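Local atomic coordinates of pullulanase (Klebsiella oxytoca, PDB entry 2YOC), a protein that hydrolyses the alpha-1,6-glucosidic linkages of pullulan and of branched alpha-glucans, and is exported as a lipoprotein by a type 2 secretion system. Residues E166-D171 against Q265-G270. Residues are numbered along the deposited sequence; the frame is centred on the assembly and turned at random.
Sequences EAHWVD and QVQTAG
Q267 is gripped through its backbone by the neighbouring strand: its N donates to A167 O at 2.9 Å in an almost straight bond (176°). Its O accepts from W169 N at 2.8 Å along a more bent path. H168, bridged between these two bonds, adds a CA-H...O contact to the same Q267 O. This is parallel pairing, with A167 opposite V266 and H168 opposite Q267, and side chains alternate between the two faces. On one face H168 and Q267 run alongside each other in the same direction. Q267 CB sits over one face of the imidazole, offset toward its rim, while the amide plane is turned 41° from the ring; H168 CE1 and Q267 OE1 are 3.8 Å apart. A ring and a long, flat-ended chain suit this pairing, since the amide lies beside the imidazole while each polar end takes its hydrogen bonds from other residues: H168 NE2 with E621 O, and Q267 NE2 with A165 O and N620 O. The strands belong to the mixed sheet of the pullulanase N2 domain, where strand 167-169 runs between 260-267 and the antiparallel 174-176. On the other face the contacts between the two segments are between apolar side chains. V266, with CG1 anti to the backbone N (chi1 -174°), sets that methyl 3.8 Å from W169 CB and CG2 near A167 CB; L175 touches both A167 and V266. T268 CG2 meets W169 CE3 obliquely. Where strand 260-267 gives way to helix 269-280, a water links W169 O (2.7 Å) to G270 N and also donates to Q267 O. Glycine, having no side chain, suits the close approach of the backbones at G270 and V170, their CA atoms 3.8 Å apart; G270 O is in turn bound by R223 NH2 of helix 218-223.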
loop_
_atom_site.group_PDB
_atom_site.type_symbol
_atom_site.label_atom_id
_atom_site.label_comp_id
_atom_site.label_asym_id
_atom_site.label_seq_id
_atom_site.Cartn_x
_atom_site.Cartn_y
_atom_site.Cartn_z
ATOM N N GLU B 166 40.004 -21.734 -11.935
ATOM C CA GLU B 166 39.603 -20.351 -12.159
ATOM C C GLU B 166 39.292 -19.996 -13.591
ATOM O O GLU B 166 38.472 -19.110 -13.806
ATOM C CB GLU B 166 40.671 -19.381 -11.604
ATOM C CG GLU B 166 40.960 -19.501 -10.112
ATOM C CD GLU B 166 42.238 -18.799 -9.691
ATOM O OE1 GLU B 166 42.491 -17.669 -10.170
ATOM O OE2 GLU B 166 43.004 -19.401 -8.902
ATOM N N ALA B 167 39.962 -20.642 -14.563
ATOM C CA ALA B 167 39.811 -20.382 -16.007
ATOM C C ALA B 167 38.661 -21.177 -16.684
ATOM O O ALA B 167 38.281 -22.268 -16.235
ATOM C CB ALA B 167 41.142 -20.599 -16.734
ATOM N N HIS B 168 38.102 -20.599 -17.758
ATOM C CA HIS B 168 36.935 -21.125 -18.446
ATOM C C HIS B 168 37.092 -21.108 -19.954
ATOM O O HIS B 168 37.013 -20.043 -20.577
ATOM C CB HIS B 168 35.685 -20.277 -18.056
ATOM C CG HIS B 168 35.255 -20.428 -16.630
ATOM N ND1 HIS B 168 34.025 -20.934 -16.309
ATOM C CD2 HIS B 168 35.915 -20.128 -15.482
ATOM C CE1 HIS B 168 33.972 -20.941 -14.984
ATOM N NE2 HIS B 168 35.098 -20.479 -14.447
ATOM N N TRP B 169 37.272 -22.286 -20.564
ATOM C CA TRP B 169 37.327 -22.362 -22.023
ATOM C C TRP B 169 35.841 -22.453 -22.481
ATOM O O TRP B 169 35.198 -23.502 -22.408
ATOM C CB TRP B 169 38.172 -23.561 -22.440
ATOM C CG TRP B 169 38.637 -23.563 -23.871
ATOM C CD1 TRP B 169 38.290 -22.692 -24.867
ATOM C CD2 TRP B 169 39.527 -24.523 -24.466
ATOM N NE1 TRP B 169 38.909 -23.053 -26.049
ATOM C CE2 TRP B 169 39.688 -24.162 -25.824
ATOM C CE3 TRP B 169 40.227 -25.635 -23.973
ATOM C CZ2 TRP B 169 40.497 -24.890 -26.694
ATOM C CZ3 TRP B 169 41.046 -26.336 -24.834
ATOM C CH2 TRP B 169 41.151 -25.983 -26.182
ATOM N N VAL B 170 35.286 -21.310 -22.826
ATOM C CA VAL B 170 33.884 -21.117 -23.169
ATOM C C VAL B 170 33.492 -21.309 -24.640
ATOM O O VAL B 170 32.318 -21.514 -24.945
ATOM C CB VAL B 170 33.376 -19.801 -22.579
ATOM C CG1 VAL B 170 33.435 -19.872 -21.061
ATOM C CG2 VAL B 170 34.186 -18.615 -23.108
ATOM N N ASP B 171 34.459 -21.204 -25.543
ATOM C CA ASP B 171 34.280 -21.426 -26.971
ATOM C C ASP B 171 35.646 -21.763 -27.575
ATOM O O ASP B 171 36.653 -21.546 -26.902
ATOM C CB ASP B 171 33.571 -20.249 -27.680
ATOM C CG ASP B 171 34.381 -18.979 -27.896
ATOM O OD1 ASP B 171 35.514 -19.073 -28.400
ATOM O OD2 ASP B 171 33.823 -17.887 -27.713
ATOM N N GLN B 265 43.552 -24.736 -13.094
ATOM C CA GLN B 265 42.942 -25.722 -13.987
ATOM C C GLN B 265 41.858 -25.036 -14.826
ATOM O O GLN B 265 41.399 -23.939 -14.476
ATOM C CB GLN B 265 42.378 -26.921 -13.215
ATOM C CG GLN B 265 43.433 -27.798 -12.558
ATOM C CD GLN B 265 42.913 -29.193 -12.289
ATOM O OE1 GLN B 265 42.601 -29.583 -11.148
ATOM N NE2 GLN B 265 42.818 -30.000 -13.344
ATOM N N VAL B 266 41.484 -25.651 -15.963
ATOM C CA VAL B 266 40.512 -25.052 -16.884
ATOM C C VAL B 266 39.197 -25.833 -16.936
ATOM O O VAL B 266 39.195 -27.058 -17.098
ATOM C CB VAL B 266 41.136 -24.861 -18.303
ATOM C CG1 VAL B 266 40.196 -24.105 -19.243
ATOM C CG2 VAL B 266 42.497 -24.175 -18.238
ATOM N N GLN B 267 38.090 -25.107 -16.828
ATOM C CA GLN B 267 36.724 -25.606 -16.954
ATOM C C GLN B 267 36.383 -25.522 -18.455
ATOM O O GLN B 267 36.353 -24.425 -19.028
ATOM C CB GLN B 267 35.771 -24.770 -16.078
ATOM C CG GLN B 267 35.900 -25.103 -14.580
ATOM C CD GLN B 267 34.859 -24.432 -13.706
ATOM O OE1 GLN B 267 33.641 -24.541 -13.911
ATOM N NE2 GLN B 267 35.324 -23.802 -12.653
ATOM N N THR B 268 36.193 -26.693 -19.103
ATOM C CA THR B 268 36.008 -26.809 -20.561
ATOM C C THR B 268 34.603 -27.082 -21.105
ATOM O O THR B 268 34.475 -27.245 -22.327
ATOM C CB THR B 268 37.003 -27.838 -21.119
ATOM O OG1 THR B 268 36.793 -29.088 -20.466
ATOM C CG2 THR B 268 38.462 -27.405 -20.953
ATOM N N ALA B 269 33.549 -27.110 -20.250
ATOM C CA ALA B 269 32.196 -27.413 -20.761
ATOM C C ALA B 269 31.706 -26.509 -21.913
ATOM O O ALA B 269 31.078 -26.998 -22.849
ATOM C CB ALA B 269 31.181 -27.448 -19.631
ATOM N N GLY B 270 32.061 -25.225 -21.852
ATOM C CA GLY B 270 31.664 -24.215 -22.828
ATOM C C GLY B 270 32.189 -24.535 -24.198
ATOM O O GLY B 270 31.436 -24.533 -25.171
HETATM O O HOH W 1 33.631 -23.286 -20.181
#